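Local structure of beta-galactosidase/beta-glucuronidase (Faecalibacterium prausnitzii L2-6, 6MVF) at residues E399-V410 with A432-M443; S278-G286 with H474-L482. The protein probably hydrolyses beta-linked glucuronides or galactosides as a glycosyl hydrolase family 2 enzyme of the gut microbiome, and binds flavin mononucleotide. One frame throughout, in Å; residues are numbered along the deposited sequence.

Contact 1: residues E399-V410 with A432-M443; sequences EILIGGISQELV and AHVSHTPTSGPM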
loop_
_atom_site.group_PDB
_atom_site.type_symbol
_atom_site.label_atom_id
_atom_site.label_comp_id
_atom_site.label_asym_id
_atom_site.label_seq_id
_atom_site.Cartn_x
_atom_site.Cartn_y
_atom_site.Cartn_z
ATOM N N GLU A 399 -21.745 21.019 34.045
ATOM C CA GLU A 399 -21.398 21.739 35.275
ATOM C C GLU A 399 -21.784 23.216 35.206
ATOM O O GLU A 399 -21.084 24.081 35.738
ATOM C CB GLU A 399 -19.905 21.593 35.587
ATOM C CG GLU A 399 -19.497 20.208 35.997
ATOM C CD GLU A 399 -18.047 20.152 36.453
ATOM O OE1 GLU A 399 -17.323 21.149 36.221
ATOM O OE2 GLU A 399 -17.628 19.120 37.040
ATOM N N ILE A 400 -22.919 23.507 34.560
ATOM C CA ILE A 400 -23.306 24.888 34.294
ATOM C C ILE A 400 -23.613 25.688 35.576
ATOM O O ILE A 400 -23.643 26.927 35.541
ATOM C CB ILE A 400 -24.497 24.906 33.302
ATOM C CG1 ILE A 400 -24.559 26.253 32.576
ATOM C CG2 ILE A 400 -25.818 24.592 34.004
ATOM C CD1 ILE A 400 -23.203 26.745 32.053
ATOM N N LEU A 401 -23.805 25.022 36.717
ATOM C CA LEU A 401 -24.081 25.739 37.963
ATOM C C LEU A 401 -22.834 26.214 38.686
ATOM O O LEU A 401 -22.962 26.787 39.770
ATOM C CB LEU A 401 -24.878 24.877 38.941
ATOM C CG LEU A 401 -26.275 24.413 38.560
ATOM C CD1 LEU A 401 -26.937 23.805 39.774
ATOM C CD2 LEU A 401 -27.078 25.543 37.987
ATOM N N ILE A 402 -21.637 25.965 38.157
ATOM C CA ILE A 402 -20.445 26.457 38.836
ATOM C C ILE A 402 -20.515 27.970 38.988
ATOM O O ILE A 402 -20.106 28.523 40.015
ATOM C CB ILE A 402 -19.172 26.009 38.096
ATOM C CG1 ILE A 402 -18.774 24.598 38.534
ATOM C CG2 ILE A 402 -18.007 26.965 38.356
ATOM C CD1 ILE A 402 -17.757 23.950 37.598
ATOM N N GLY A 403 -21.087 28.654 37.996
ATOM C CA GLY A 403 -21.227 30.097 37.957
ATOM C C GLY A 403 -22.493 30.638 38.584
ATOM O O GLY A 403 -22.746 31.849 38.513
ATOM N N GLY A 404 -23.298 29.765 39.192
ATOM C CA GLY A 404 -24.527 30.149 39.854
ATOM C C GLY A 404 -25.763 29.994 38.993
ATOM O O GLY A 404 -25.736 30.307 37.795
ATOM N N ILE A 405 -26.859 29.520 39.600
ATOM C CA ILE A 405 -28.112 29.342 38.874
ATOM C C ILE A 405 -28.782 30.688 38.660
ATOM O O ILE A 405 -28.640 31.628 39.450
ATOM C CB ILE A 405 -29.055 28.369 39.605
ATOM C CG1 ILE A 405 -30.077 27.805 38.631
ATOM C CG2 ILE A 405 -29.789 29.057 40.747
ATOM C CD1 ILE A 405 -30.720 26.537 39.139
ATOM N N SER A 406 -29.508 30.786 37.561
ATOM C CA SER A 406 -30.378 31.920 37.337
ATOM C C SER A 406 -31.587 31.420 36.553
ATOM O O SER A 406 -31.609 30.292 36.053
ATOM C CB SER A 406 -29.628 33.063 36.631
ATOM O OG SER A 406 -29.462 32.835 35.241
ATOM N N GLN A 407 -32.619 32.257 36.491
ATOM C CA GLN A 407 -33.751 31.959 35.625
ATOM C C GLN A 407 -33.321 31.906 34.157
ATOM O O GLN A 407 -33.746 31.017 33.412
ATOM C CB GLN A 407 -34.850 33.002 35.842
ATOM C CG GLN A 407 -36.061 32.870 34.940
ATOM C CD GLN A 407 -36.718 31.522 35.065
ATOM O OE1 GLN A 407 -37.105 30.914 34.073
ATOM N NE2 GLN A 407 -36.842 31.040 36.287
ATOM N N GLU A 408 -32.474 32.851 33.728
ATOM C CA GLU A 408 -32.034 32.885 32.334
ATOM C C GLU A 408 -31.346 31.579 31.942
ATOM O O GLU A 408 -31.593 31.043 30.853
ATOM C CB GLU A 408 -31.094 34.073 32.117
ATOM C CG GLU A 408 -31.364 34.909 30.872
ATOM C CD GLU A 408 -30.312 36.014 30.669
ATOM O OE1 GLU A 408 -29.609 35.999 29.632
ATOM O OE2 GLU A 408 -30.179 36.891 31.554
ATOM N N LEU A 409 -30.490 31.053 32.829
ATOM C CA LEU A 409 -29.783 29.798 32.577
ATOM C C LEU A 409 -30.752 28.632 32.434
ATOM O O LEU A 409 -30.534 27.733 31.613
ATOM C CB LEU A 409 -28.785 29.527 33.714
ATOM C CG LEU A 409 -28.058 28.184 33.917
ATOM C CD1 LEU A 409 -27.007 28.362 34.989
ATOM C CD2 LEU A 409 -28.954 26.995 34.307
ATOM N N VAL A 410 -31.785 28.589 33.276
ATOM C CA VAL A 410 -32.722 27.473 33.237
ATOM C C VAL A 410 -33.519 27.493 31.935
ATOM O O VAL A 410 -33.756 26.447 31.319
ATOM C CB VAL A 410 -33.643 27.508 34.476
ATOM C CG1 VAL A 410 -34.734 26.465 34.354
ATOM C CG2 VAL A 410 -32.844 27.299 35.758
ATOM N N ALA A 432 -24.669 16.908 32.291
ATOM C CA ALA A 432 -23.659 16.564 33.293
ATOM C C ALA A 432 -23.680 17.611 34.403
ATOM O O ALA A 432 -23.391 18.790 34.160
ATOM C CB ALA A 432 -22.269 16.448 32.665
ATOM N N HIS A 433 -24.043 17.185 35.611
ATOM C CA HIS A 433 -24.135 18.089 36.757
ATOM C C HIS A 433 -22.804 18.197 37.501
ATOM O O HIS A 433 -22.067 17.210 37.641
ATOM C CB HIS A 433 -25.210 17.611 37.736
ATOM C CG HIS A 433 -26.592 17.576 37.167
ATOM N ND1 HIS A 433 -27.237 18.705 36.709
ATOM C CD2 HIS A 433 -27.467 16.551 37.013
ATOM C CE1 HIS A 433 -28.443 18.373 36.278
ATOM N NE2 HIS A 433 -28.606 17.072 36.451
ATOM N N VAL A 434 -22.508 19.405 37.997
ATOM C CA VAL A 434 -21.408 19.559 38.947
ATOM C C VAL A 434 -21.753 18.845 40.258
ATOM O O VAL A 434 -22.923 18.601 40.586
ATOM C CB VAL A 434 -21.080 21.048 39.176
ATOM C CG1 VAL A 434 -22.176 21.741 39.975
ATOM C CG2 VAL A 434 -19.705 21.217 39.853
ATOM N N SER A 435 -20.707 18.491 41.009
ATOM C CA SER A 435 -20.873 17.596 42.150
ATOM C C SER A 435 -21.877 18.135 43.166
ATOM O O SER A 435 -22.687 17.376 43.716
ATOM C CB SER A 435 -19.520 17.360 42.817
ATOM O OG SER A 435 -19.606 16.315 43.756
ATOM N N HIS A 436 -21.845 19.439 43.428
ATOM C CA HIS A 436 -22.654 20.025 44.488
ATOM C C HIS A 436 -24.045 20.429 44.026
ATOM O O HIS A 436 -24.757 21.105 44.777
ATOM C CB HIS A 436 -21.930 21.231 45.106
ATOM C CG HIS A 436 -21.678 22.371 44.156
ATOM N ND1 HIS A 436 -20.468 22.556 43.514
ATOM C CD2 HIS A 436 -22.463 23.412 43.778
ATOM C CE1 HIS A 436 -20.528 23.647 42.770
ATOM N NE2 HIS A 436 -21.727 24.187 42.914
ATOM N N THR A 437 -24.441 20.029 42.818
ATOM C CA THR A 437 -25.763 20.358 42.294
ATOM C C THR A 437 -26.844 19.842 43.237
ATOM O O THR A 437 -26.842 18.645 43.578
ATOM C CB THR A 437 -25.964 19.752 40.900
ATOM O OG1 THR A 437 -25.081 20.387 39.969
ATOM C CG2 THR A 437 -27.415 19.932 40.427
ATOM N N PRO A 438 -27.773 20.695 43.679
ATOM C CA PRO A 438 -28.849 20.224 44.566
ATOM C C PRO A 438 -29.585 19.041 43.946
ATOM O O PRO A 438 -29.926 19.055 42.764
ATOM C CB PRO A 438 -29.762 21.454 44.710
ATOM C CG PRO A 438 -28.949 22.632 44.270
ATOM C CD PRO A 438 -27.913 22.116 43.303
ATOM N N THR A 439 -29.821 17.996 44.749
ATOM C CA THR A 439 -30.457 16.782 44.228
ATOM C C THR A 439 -31.945 16.959 43.935
ATOM O O THR A 439 -32.568 16.028 43.418
ATOM C CB THR A 439 -30.249 15.598 45.192
ATOM O OG1 THR A 439 -30.591 15.978 46.533
ATOM C CG2 THR A 439 -28.792 15.111 45.142
ATOM N N SER A 440 -32.529 18.102 44.283
ATOM C CA SER A 440 -33.805 18.570 43.760
ATOM C C SER A 440 -33.584 19.913 43.081
ATOM O O SER A 440 -32.494 20.493 43.132
ATOM C CB SER A 440 -34.864 18.708 44.861
ATOM O OG SER A 440 -35.379 17.439 45.220
ATOM N N GLY A 441 -34.627 20.428 42.450
ATOM C CA GLY A 441 -34.514 21.723 41.838
ATOM C C GLY A 441 -34.725 21.675 40.344
ATOM O O GLY A 441 -34.926 20.614 39.737
ATOM N N PRO A 442 -34.683 22.851 39.718
ATOM C CA PRO A 442 -35.060 22.955 38.309
ATOM C C PRO A 442 -34.025 22.405 37.337
ATOM O O PRO A 442 -34.290 22.420 36.129
ATOM C CB PRO A 442 -35.236 24.462 38.126
ATOM C CG PRO A 442 -34.237 25.038 39.083
ATOM C CD PRO A 442 -34.299 24.156 40.290
ATOM N N MET A 443 -32.858 21.932 37.798
ATOM C CA MET A 443 -31.904 21.340 36.861
ATOM C C MET A 443 -32.192 19.869 36.560
ATOM O O MET A 443 -31.618 19.323 35.609
ATOM C CB MET A 443 -30.466 21.492 37.374
ATOM C CG MET A 443 -29.957 22.942 37.407
ATOM S SD MET A 443 -30.346 23.903 35.920
ATOM C CE MET A 443 -29.183 23.192 34.740
HETATM O O HOH W 1 -18.040 18.183 39.976
HETATM O O HOH W 2 -24.435 21.209 33.631
#
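M443 and V434 are the two bumps that A432-M443 presses into E399-V410. M443 bends at chi2 (-45°) and chi3 (-74°), which curls its thioether into a hollow lined by I400, L401, I405 and L409. Its CE reaches I400 CG2 at 3.7 Å, and its SD rests on L409 CD2. Nearer the backbone, M443 CG lies 3.9 Å from L401 CD2, the two side chains sliding past each other in opposite directions. Beside this pocket I405 and P442 meet tip to tip, CD1 to CG, 3.8 Å apart. L401 CD1 extends the packing onto T437 and P438.

The second bump, V434, packs against both E399 and I402. The E399 side chain crosses that of V434 at about a right angle, CG 3.6 Å from V434 CB. I402 CG1 approaches V434 CG2 at 3.7 Å.

In this beta-alpha-beta unit of the TIM barrel, E399-V410 runs from the end of strand 391-398 into helix 407-423, and A432-M443 starts on the last two residues of strand 428-433. The strand pairing continues here: E399 N donates to A432 O at 2.8 Å with an N-H...O angle of 177°, and water 2 joins A432 O to I400 N. E399 is thus gripped at both ends, its N by A432 O and its OE2 by N453 ND2 and water 1, which also binds S435 N; this would limit movement of the carboxylate.

Contact 2: residues S278-G286 with H474-L482; sequences SYTVTPDGG and HAENPDICL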
loop_
_atom_site.group_PDB
_atom_site.type_symbol
_atom_site.label_atom_id
_atom_site.label_comp_id
_atom_site.label_asym_id
_atom_site.label_seq_id
_atom_site.Cartn_x
_atom_site.Cartn_y
_atom_site.Cartn_z
ATOM N N SER A 278 -31.960 0.243 17.964
ATOM C CA SER A 278 -32.842 0.909 18.906
ATOM C C SER A 278 -32.270 0.706 20.301
ATOM O O SER A 278 -31.435 -0.176 20.524
ATOM C CB SER A 278 -34.272 0.369 18.822
ATOM O OG SER A 278 -34.296 -1.047 18.964
ATOM N N TYR A 279 -32.714 1.538 21.240
ATOM C CA TYR A 279 -32.122 1.517 22.567
ATOM C C TYR A 279 -33.047 2.226 23.547
ATOM O O TYR A 279 -33.825 3.107 23.176
ATOM C CB TYR A 279 -30.713 2.147 22.582
ATOM C CG TYR A 279 -30.639 3.600 22.143
ATOM C CD1 TYR A 279 -30.531 3.940 20.801
ATOM C CD2 TYR A 279 -30.649 4.634 23.076
ATOM C CE1 TYR A 279 -30.459 5.263 20.386
ATOM C CE2 TYR A 279 -30.575 5.969 22.671
ATOM C CZ TYR A 279 -30.477 6.272 21.316
ATOM O OH TYR A 279 -30.391 7.583 20.894
ATOM N N THR A 280 -32.945 1.825 24.811
ATOM C CA THR A 280 -33.782 2.358 25.868
ATOM C C THR A 280 -32.919 2.562 27.102
ATOM O O THR A 280 -31.934 1.845 27.314
ATOM C CB THR A 280 -34.962 1.415 26.174
ATOM O OG1 THR A 280 -34.471 0.079 26.342
ATOM C CG2 THR A 280 -35.970 1.412 25.023
ATOM N N VAL A 281 -33.271 3.577 27.890
ATOM C CA VAL A 281 -32.760 3.741 29.245
ATOM C C VAL A 281 -33.951 3.848 30.181
ATOM O O VAL A 281 -34.836 4.683 29.964
ATOM C CB VAL A 281 -31.856 4.979 29.398
ATOM C CG1 VAL A 281 -31.315 5.030 30.808
ATOM C CG2 VAL A 281 -30.719 4.970 28.387
ATOM N N THR A 282 -33.972 3.010 31.220
ATOM C CA THR A 282 -34.952 3.100 32.289
ATOM C C THR A 282 -34.251 3.253 33.635
ATOM O O THR A 282 -33.118 2.783 33.808
ATOM C CB THR A 282 -35.863 1.865 32.339
ATOM O OG1 THR A 282 -35.099 0.710 32.714
ATOM C CG2 THR A 282 -36.528 1.643 30.992
ATOM N N PRO A 283 -34.905 3.899 34.608
ATOM C CA PRO A 283 -34.240 4.137 35.908
ATOM C C PRO A 283 -33.839 2.875 36.645
ATOM O O PRO A 283 -32.734 2.819 37.192
ATOM C CB PRO A 283 -35.276 4.954 36.699
ATOM C CG PRO A 283 -36.567 4.820 35.938
ATOM C CD PRO A 283 -36.209 4.580 34.511
ATOM N N ASP A 284 -34.696 1.858 36.690
ATOM C CA ASP A 284 -34.309 0.607 37.334
ATOM C C ASP A 284 -33.558 -0.328 36.401
ATOM O O ASP A 284 -32.864 -1.226 36.882
ATOM C CB ASP A 284 -35.529 -0.133 37.894
ATOM C CG ASP A 284 -36.105 0.531 39.135
ATOM O OD1 ASP A 284 -35.511 1.513 39.639
ATOM O OD2 ASP A 284 -37.163 0.064 39.614
ATOM N N GLY A 285 -33.671 -0.141 35.089
ATOM C CA GLY A 285 -33.069 -1.084 34.171
ATOM C C GLY A 285 -31.721 -0.695 33.600
ATOM O O GLY A 285 -30.956 -1.569 33.198
ATOM N N GLY A 286 -31.406 0.596 33.551
ATOM C CA GLY A 286 -30.193 1.011 32.877
ATOM C C GLY A 286 -30.366 1.042 31.366
ATOM O O GLY A 286 -31.449 1.308 30.844
ATOM N N HIS A 474 -30.542 7.375 43.976
ATOM C CA HIS A 474 -31.420 6.457 43.260
ATOM C C HIS A 474 -32.689 6.186 44.058
ATOM O O HIS A 474 -33.784 6.118 43.491
ATOM C CB HIS A 474 -30.665 5.153 42.954
ATOM C CG HIS A 474 -31.455 4.152 42.151
ATOM N ND1 HIS A 474 -32.122 4.479 40.985
ATOM C CD2 HIS A 474 -31.667 2.825 42.341
ATOM C CE1 HIS A 474 -32.712 3.402 40.498
ATOM N NE2 HIS A 474 -32.457 2.385 41.303
ATOM N N ALA A 475 -32.560 6.047 45.381
ATOM C CA ALA A 475 -33.723 5.744 46.211
ATOM C C ALA A 475 -34.646 6.945 46.320
ATOM O O ALA A 475 -35.870 6.790 46.293
ATOM C CB ALA A 475 -33.287 5.269 47.596
ATOM N N GLU A 476 -34.080 8.151 46.397
ATOM C CA GLU A 476 -34.873 9.372 46.483
ATOM C C GLU A 476 -35.420 9.845 45.144
ATOM O O GLU A 476 -36.299 10.716 45.128
ATOM C CB GLU A 476 -34.048 10.508 47.077
ATOM C CG GLU A 476 -33.805 10.375 48.565
ATOM C CD GLU A 476 -32.831 11.419 49.071
ATOM O OE1 GLU A 476 -32.400 11.309 50.245
ATOM O OE2 GLU A 476 -32.494 12.343 48.286
ATOM N N ASN A 477 -34.900 9.338 44.025
ATOM C CA ASN A 477 -35.355 9.755 42.696
ATOM C C ASN A 477 -35.528 8.537 41.799
ATOM O O ASN A 477 -34.895 8.432 40.749
ATOM C CB ASN A 477 -34.378 10.745 42.067
ATOM C CG ASN A 477 -34.089 11.925 42.950
ATOM O OD1 ASN A 477 -34.841 12.898 42.961
ATOM N ND2 ASN A 477 -32.966 11.870 43.671
ATOM N N PRO A 478 -36.415 7.607 42.167
ATOM C CA PRO A 478 -36.568 6.379 41.367
ATOM C C PRO A 478 -37.121 6.605 39.962
ATOM O O PRO A 478 -37.324 5.624 39.235
ATOM C CB PRO A 478 -37.542 5.547 42.208
ATOM C CG PRO A 478 -38.391 6.579 42.873
ATOM C CD PRO A 478 -37.446 7.706 43.216
ATOM N N ASP A 479 -37.388 7.851 39.564
ATOM C CA ASP A 479 -37.864 8.181 38.226
ATOM C C ASP A 479 -36.770 8.769 37.341
ATOM O O ASP A 479 -37.017 9.024 36.156
ATOM C CB ASP A 479 -39.050 9.161 38.308
ATOM C CG ASP A 479 -38.666 10.534 38.910
ATOM O OD1 ASP A 479 -37.854 10.597 39.873
ATOM O OD2 ASP A 479 -39.206 11.558 38.420
ATOM N N ILE A 480 -35.578 9.002 37.889
ATOM C CA ILE A 480 -34.474 9.590 37.145
ATOM C C ILE A 480 -33.498 8.484 36.761
ATOM O O ILE A 480 -33.181 7.614 37.582
ATOM C CB ILE A 480 -33.774 10.696 37.957
ATOM C CG1 ILE A 480 -34.744 11.847 38.243
ATOM C CG2 ILE A 480 -32.550 11.212 37.204
ATOM C CD1 ILE A 480 -34.088 13.132 38.765
ATOM N N CYS A 481 -33.053 8.499 35.504
ATOM C CA CYS A 481 -31.985 7.622 35.048
ATOM C C CYS A 481 -30.667 8.272 35.421
ATOM O O CYS A 481 -30.305 9.302 34.851
ATOM C CB CYS A 481 -32.064 7.399 33.544
ATOM S SG CYS A 481 -33.652 6.808 32.947
ATOM N N LEU A 482 -29.957 7.682 36.381
ATOM C CA LEU A 482 -28.711 8.230 36.897
ATOM C C LEU A 482 -27.515 7.575 36.209
ATOM O O LEU A 482 -27.437 6.342 36.109
ATOM C CB LEU A 482 -28.615 8.038 38.412
ATOM C CG LEU A 482 -27.307 8.543 39.011
ATOM C CD1 LEU A 482 -27.271 10.055 38.923
ATOM C CD2 LEU A 482 -27.065 8.060 40.444
HETATM O O HOH W 3 -33.159 -0.221 41.191
#
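C481 meets V281 and P283 through its sulfur, which makes up the apolar part of this contact. SG is anti to the carbonyl carbon (chi1 -54°), a setting that turns it to the hairpin, 3.6 Å from V281 CG1. The same sulfur lies 3.7 Å from P283 CD and spans V281 in strand 279-282 and P283 just after it. V281 in turn packs on W528.

A second group sets a carbon surface against backbone oxygens. The ring of P283 points toward the turn N477-I480, and its CB approaches P478 O at 3.3 Å and I480 O at 3.5 Å. The turn is type I, closed by a bond from I480 N to N477 O; P478 O lies inside the turn and I480 O at its end.

P283 also belongs to the connection of a beta hairpin, strand 279-282 with strand 286-289, with a classic beta bulge at G285 and G286, opposite T282, which bonds G286 through T282 N to G286 O and G286 N to T282 O. The hairpin lies across the N-terminal end of the TIM barrel: Y279 and V281 touch L428 at the start of strand 428-433, and C481 immediately precedes strand 482-487.

Polar atoms gather around H474, near the end of helix 466-476. D284 OD1 stands 3.5 Å from H474 CE1, with the carboxylate and imidazole planes 75° apart, and P283 O is 3.4 Å from that same carbon. No direct hydrogen bond crosses between the segments. Instead water 3, in the plane of the imidazole at its edge, is hydrogen-bonded to H474 NE2 at 2.7 Å and donates a weak bond to D284 OD1, while the ring of W526 stacks on H474.

Contacts 1 and 2 lie about 20 Å apart, centre to centre, and address opposite ends of one barrel. Contact 1 lies at the C-terminal ends of the strands, where TIM barrels carry their active sites. Contact 2 packs a hairpin against the entry to strand 482-487, at the N-terminal end. Strand 428-433 spans the two: its last two residues open A432-M443, while its start meets the hairpin of contact 2. The loops also meet, with T439 O 3.9 Å from N477 OD1 in plain packing, and T439 rests on W469 and F473 of helix 466-476. Neither contact includes a residue of the flavin mononucleotide pocket.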